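Local coordinates for protein putative ring-cleaving dioxygenase MhqO (Bacillus subtilis subsp. subtilis, PDB 3OAJ) that probably acts as an iron-dependent extradiol dioxygenase that cleaves the ring of aromatic compounds and may contribute to their degradation, at residues 251-255 with 266-270; 36-41 with 248-252. One frame throughout, in Å; residues are numbered along the deposited sequence.

Contact 1: residues 251-255 with 266-270. With ZN (zinc ion), chain C.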
loop_
_atom_site.group_PDB
_atom_site.type_symbol
_atom_site.label_atom_id
_atom_site.label_comp_id
_atom_site.label_asym_id
_atom_site.label_seq_id
_atom_site.Cartn_x
_atom_site.Cartn_y
_atom_site.Cartn_z
ATOM N N TYR A 251 1.347 14.945 -3.685
ATOM C CA TYR A 251 1.460 14.611 -2.248
ATOM C C TYR A 251 2.804 13.961 -1.934
ATOM O O TYR A 251 3.118 13.681 -0.782
ATOM C CB TYR A 251 0.252 13.762 -1.826
ATOM C CG TYR A 251 -0.995 14.407 -2.385
ATOM C CD1 TYR A 251 -1.694 13.843 -3.461
ATOM C CD2 TYR A 251 -1.406 15.655 -1.918
ATOM C CE1 TYR A 251 -2.799 14.499 -4.018
ATOM C CE2 TYR A 251 -2.500 16.310 -2.473
ATOM C CZ TYR A 251 -3.187 15.724 -3.520
ATOM O OH TYR A 251 -4.269 16.387 -4.043
ATOM N N PHE A 252 3.585 13.740 -2.986
ATOM C CA PHE A 252 4.953 13.182 -2.933
ATOM C C PHE A 252 5.481 13.236 -4.364
ATOM O O PHE A 252 4.694 13.362 -5.300
ATOM C CB PHE A 252 4.967 11.725 -2.405
ATOM C CG PHE A 252 4.010 10.808 -3.114
ATOM C CD1 PHE A 252 4.393 10.121 -4.265
ATOM C CD2 PHE A 252 2.702 10.648 -2.642
ATOM C CE1 PHE A 252 3.510 9.269 -4.925
ATOM C CE2 PHE A 252 1.811 9.802 -3.320
ATOM C CZ PHE A 252 2.198 9.136 -4.471
ATOM N N ASN A 253 6.806 13.164 -4.517
ATOM C CA ASN A 253 7.448 12.945 -5.814
ATOM C C ASN A 253 7.780 11.457 -5.916
ATOM O O ASN A 253 8.033 10.802 -4.901
ATOM C CB ASN A 253 8.708 13.804 -5.948
ATOM C CG ASN A 253 8.395 15.294 -6.031
ATOM O OD1 ASN A 253 7.368 15.693 -6.578
ATOM N ND2 ASN A 253 9.260 16.119 -5.445
ATOM N N ALA A 254 7.741 10.935 -7.138
ATOM C CA ALA A 254 7.894 9.509 -7.419
ATOM C C ALA A 254 8.916 9.211 -8.507
ATOM O O ALA A 254 9.004 9.939 -9.483
ATOM C CB ALA A 254 6.556 8.931 -7.842
ATOM N N ILE A 255 9.688 8.139 -8.309
ATOM C CA ILE A 255 10.418 7.471 -9.391
ATOM C C ILE A 255 10.040 6.001 -9.358
ATOM O O ILE A 255 9.723 5.456 -8.295
ATOM C CB ILE A 255 11.956 7.630 -9.281
ATOM C CG1 ILE A 255 12.488 7.090 -7.940
ATOM C CG2 ILE A 255 12.331 9.103 -9.440
ATOM C CD1 ILE A 255 14.013 7.152 -7.806
ATOM N N GLU A 266 8.751 1.534 -6.557
ATOM C CA GLU A 266 8.719 2.986 -6.648
ATOM C C GLU A 266 9.505 3.509 -5.455
ATOM O O GLU A 266 9.549 2.855 -4.417
ATOM C CB GLU A 266 7.262 3.463 -6.589
ATOM C CG GLU A 266 7.060 4.991 -6.423
ATOM C CD GLU A 266 5.609 5.378 -6.299
ATOM O OE1 GLU A 266 4.730 4.494 -6.335
ATOM O OE2 GLU A 266 5.344 6.587 -6.142
ATOM N N ILE A 267 10.177 4.643 -5.625
ATOM C CA ILE A 267 10.671 5.409 -4.471
ATOM C C ILE A 267 9.848 6.692 -4.430
ATOM O O ILE A 267 9.809 7.434 -5.411
ATOM C CB ILE A 267 12.181 5.744 -4.566
ATOM C CG1 ILE A 267 13.025 4.500 -4.919
ATOM C CG2 ILE A 267 12.661 6.505 -3.285
ATOM C CD1 ILE A 267 13.002 3.399 -3.912
ATOM N N ALA A 268 9.199 6.933 -3.292
ATOM C CA ALA A 268 8.350 8.094 -3.072
ATOM C C ALA A 268 8.857 8.882 -1.881
ATOM O O ALA A 268 9.228 8.309 -0.849
ATOM C CB ALA A 268 6.921 7.653 -2.812
ATOM N N THR A 269 8.848 10.200 -2.015
ATOM C CA THR A 269 9.298 11.050 -0.938
ATOM C C THR A 269 8.285 11.120 0.197
ATOM O O THR A 269 7.066 11.187 -0.046
ATOM C CB THR A 269 9.561 12.485 -1.427
ATOM O OG1 THR A 269 8.367 13.050 -1.979
ATOM C CG2 THR A 269 10.690 12.541 -2.454
ATOM N N ASP A 270 8.773 11.137 1.443
ATOM C CA ASP A 270 7.864 11.315 2.580
ATOM C C ASP A 270 7.060 12.623 2.472
ATOM O O ASP A 270 5.835 12.591 2.584
ATOM C CB ASP A 270 8.587 11.220 3.940
ATOM C CG ASP A 270 8.985 9.787 4.305
ATOM O OD1 ASP A 270 8.536 8.829 3.628
ATOM O OD2 ASP A 270 9.777 9.620 5.262
HETATM ZN ZN ZN C . 2.975 4.803 -6.168
HETATM O O HOH W 1 3.701 11.549 1.096
#

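Contact 2: residues 36-41 with 248-252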
loop_
_atom_site.group_PDB
_atom_site.type_symbol
_atom_site.label_atom_id
_atom_site.label_comp_id
_atom_site.label_asym_id
_atom_site.label_seq_id
_atom_site.Cartn_x
_atom_site.Cartn_y
_atom_site.Cartn_z
ATOM N N LYS A 36 -7.254 11.225 0.795
ATOM C CA LYS A 36 -7.239 11.993 -0.460
ATOM C C LYS A 36 -8.092 11.325 -1.522
ATOM O O LYS A 36 -7.959 10.129 -1.793
ATOM C CB LYS A 36 -5.788 12.166 -0.965
ATOM C CG LYS A 36 -5.621 13.179 -2.116
ATOM C CD LYS A 36 -5.964 14.600 -1.675
ATOM C CE LYS A 36 -5.189 15.008 -0.439
ATOM N NZ LYS A 36 -5.473 16.425 -0.047
ATOM N N GLN A 37 -8.985 12.109 -2.122
ATOM C CA GLN A 37 -9.643 11.660 -3.329
ATOM C C GLN A 37 -9.190 12.560 -4.446
ATOM O O GLN A 37 -9.319 13.795 -4.390
ATOM C CB GLN A 37 -11.171 11.608 -3.230
ATOM C CG GLN A 37 -11.825 12.841 -2.745
ATOM C CD GLN A 37 -13.323 12.764 -2.907
ATOM O OE1 GLN A 37 -13.850 12.726 -4.035
ATOM N NE2 GLN A 37 -14.026 12.717 -1.780
ATOM N N THR A 38 -8.616 11.919 -5.449
ATOM C CA THR A 38 -8.146 12.635 -6.618
ATOM C C THR A 38 -8.403 11.761 -7.825
ATOM O O THR A 38 -9.241 10.857 -7.755
ATOM C CB THR A 38 -6.658 13.102 -6.432
ATOM O OG1 THR A 38 -6.268 13.942 -7.527
ATOM C CG2 THR A 38 -5.681 11.925 -6.282
ATOM N N VAL A 39 -7.724 12.044 -8.926
ATOM C CA VAL A 39 -7.843 11.234 -10.128
ATOM C C VAL A 39 -6.477 10.670 -10.518
ATOM O O VAL A 39 -5.442 11.163 -10.061
ATOM C CB VAL A 39 -8.464 12.031 -11.309
ATOM C CG1 VAL A 39 -9.898 12.464 -10.987
ATOM C CG2 VAL A 39 -7.607 13.239 -11.692
ATOM N N ASN A 40 -6.485 9.634 -11.355
ATOM C CA ASN A 40 -5.254 9.086 -11.916
ATOM C C ASN A 40 -4.597 10.135 -12.808
ATOM O O ASN A 40 -5.243 10.704 -13.687
ATOM C CB ASN A 40 -5.576 7.820 -12.724
ATOM C CG ASN A 40 -4.331 7.066 -13.184
ATOM O OD1 ASN A 40 -3.226 7.615 -13.233
ATOM N ND2 ASN A 40 -4.513 5.793 -13.528
ATOM N N PHE A 41 -3.315 10.398 -12.570
ATOM C CA PHE A 41 -2.571 11.340 -13.397
ATOM C C PHE A 41 -2.613 10.988 -14.872
ATOM O O PHE A 41 -2.671 11.880 -15.714
ATOM C CB PHE A 41 -1.117 11.422 -12.948
ATOM C CG PHE A 41 -0.861 12.505 -11.964
ATOM C CD1 PHE A 41 -1.046 12.282 -10.606
ATOM C CD2 PHE A 41 -0.446 13.760 -12.392
ATOM C CE1 PHE A 41 -0.805 13.288 -9.684
ATOM C CE2 PHE A 41 -0.208 14.774 -11.478
ATOM C CZ PHE A 41 -0.395 14.538 -10.118
ATOM N N ASP A 248 6.114 14.534 -10.291
ATOM C CA ASP A 248 5.421 15.218 -9.196
ATOM C C ASP A 248 3.982 14.690 -9.057
ATOM O O ASP A 248 3.139 14.920 -9.938
ATOM C CB ASP A 248 5.452 16.726 -9.488
ATOM C CG ASP A 248 4.721 17.558 -8.448
ATOM O OD1 ASP A 248 4.105 17.006 -7.510
ATOM O OD2 ASP A 248 4.768 18.801 -8.586
ATOM N N ARG A 249 3.709 13.955 -7.978
ATOM C CA ARG A 249 2.361 13.412 -7.723
ATOM C C ARG A 249 1.578 14.232 -6.710
ATOM O O ARG A 249 0.579 13.757 -6.151
ATOM C CB ARG A 249 2.429 11.941 -7.282
ATOM C CG ARG A 249 3.234 11.017 -8.210
ATOM C CD ARG A 249 2.696 11.030 -9.631
ATOM N NE ARG A 249 2.972 9.794 -10.357
ATOM C CZ ARG A 249 2.758 9.611 -11.663
ATOM N NH1 ARG A 249 2.295 10.600 -12.423
ATOM N NH2 ARG A 249 3.031 8.438 -12.223
ATOM N N ASN A 250 2.040 15.464 -6.480
ATOM C CA ASN A 250 1.379 16.446 -5.609
ATOM C C ASN A 250 1.617 16.169 -4.131
ATOM O O ASN A 250 2.054 17.051 -3.407
ATOM C CB ASN A 250 -0.132 16.558 -5.918
ATOM C CG ASN A 250 -0.763 17.846 -5.392
ATOM O OD1 ASN A 250 -0.127 18.647 -4.711
ATOM N ND2 ASN A 250 -2.031 18.048 -5.723
ATOM N N TYR A 251 1.347 14.945 -3.685
ATOM C CA TYR A 251 1.460 14.611 -2.248
ATOM C C TYR A 251 2.804 13.961 -1.934
ATOM O O TYR A 251 3.118 13.681 -0.782
ATOM C CB TYR A 251 0.252 13.762 -1.826
ATOM C CG TYR A 251 -0.995 14.407 -2.385
ATOM C CD1 TYR A 251 -1.694 13.843 -3.461
ATOM C CD2 TYR A 251 -1.406 15.655 -1.918
ATOM C CE1 TYR A 251 -2.799 14.499 -4.018
ATOM C CE2 TYR A 251 -2.500 16.310 -2.473
ATOM C CZ TYR A 251 -3.187 15.724 -3.520
ATOM O OH TYR A 251 -4.269 16.387 -4.043
ATOM N N PHE A 252 3.585 13.740 -2.986
ATOM C CA PHE A 252 4.953 13.182 -2.933
ATOM C C PHE A 252 5.481 13.236 -4.364
ATOM O O PHE A 252 4.694 13.362 -5.300
ATOM C CB PHE A 252 4.967 11.725 -2.405
ATOM C CG PHE A 252 4.010 10.808 -3.114
ATOM C CD1 PHE A 252 4.393 10.121 -4.265
ATOM C CD2 PHE A 252 2.702 10.648 -2.642
ATOM C CE1 PHE A 252 3.510 9.269 -4.925
ATOM C CE2 PHE A 252 1.811 9.802 -3.320
ATOM C CZ PHE A 252 2.198 9.136 -4.471
HETATM O O HOH W 2 -4.480 16.358 -6.883
#

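Contact 1: residues 251-255 with 266-270
Glu-266 reaches past Ala-254 to the metal, its OE1 1.8 Å from the zinc ion, while OE2 packs 3.1 Å from Ala-254 CB and 3.5 Å from Phe-252 CE1. CG stands anti to the backbone N (chi1 170°) and the extended chain crosses the Phe-252 side chain at about a right angle, with carboxylate and ring planes 49° apart. His-11 and His-218 complete the protein's share of the site, predicted to hold iron(II), a two-histidine, one-carboxylate arrangement familiar from extradiol dioxygenases of the vicinal oxygen chelate fold. The glutamate sits on one strand of an antiparallel hairpin, 253-258 with 264-269, and strand 215-223 flanks it on the other side. Ile-255 and Ile-267 are a hydrogen-bonded pair, with Ile-267 N 2.8 Å from Ile-255 O; their side chains lie side by side, facing helix 226-238. Ala-254 and Ala-268, a non-hydrogen-bonded pair, turn CB to the other face, where Phe-252 CD1 rests on Ala-268 CB at 3.8 Å. Asn-253 N donates to Thr-269 OG1 (3.0 Å, 166° at the hydrogen), also hydrogen-bonded to Pro-271 O, and Thr-269 N returns a bond to Asn-253 O. One water donates to both Tyr-251 O and Asp-270 O.

Contact 2: residues 36-41 with 248-252
Lys-36 lays its aliphatic chain across the Tyr-251 ring at about a right angle. CE sits over the ring face, 4.0 Å from the centroid of Tyr-251 and 27° off its normal, a CH-pi contact, while Lys-36 CD comes 3.4 Å from Tyr-251 OH. Bends at chi2 and chi3 fold the chain over the phenol and take NZ on to salt bridges with Asp-277 and Glu-278. One carboxylate, Asp-277, takes Lys-36 NZ on OD1 and Tyr-251 OH on OD2. Asn-250 CB covers the opposite face from the lysine, and Asn-250 ND2 donates to a water that in turn donates to Thr-38 OG1, which also hydrogen-bonds to Met-288 O.

At the other end, Phe-41 meets Arg-249. Arg-249 CD lies over one face of the phenyl ring, toward its rim; the guanidinium plane is turned 38° from the ring, and its NH1 approaches Phe-41 CB at 3.5 Å. Arg-249 NE is hydrogen-bonded to Tyr-256 OH. Phe-41 CZ reaches Asp-248 O at 3.6 Å. The carboxylate of that aspartate shapes the loop: Asp-248 OD1 accepts from Asn-250 N (2.8 Å) in an Asx turn.

The contact sets strand 33-39, an outermost strand of its sheet whose neighbour is 47-52, against the loop between strands 247-248 and 253-258, with the segment around Met-288 and Pro-290 packed alongside.

Following the chain from the N terminus, residues 36-41 come first, at the end of strand 33-39, and wait some 200 residues for their partner at 248-252; contact 2 thus closes a very long loop that takes in the whole second sheet. Contact 1 closes a short one, the far end of the hairpin, strand ends and turn together. The two loops follow one another, overlapping only at Tyr-251 and Phe-252, so neither lies within the other. Strands 33-39 and 247-248 are the outermost strands of one eight-stranded sheet; contact 2 joins, through side chains, the first to the loop after the second, while contact 1 pairs neighbouring strands near the 247-248 end. Between them, Ala-254 CB touches Arg-249 CG at 3.9 Å.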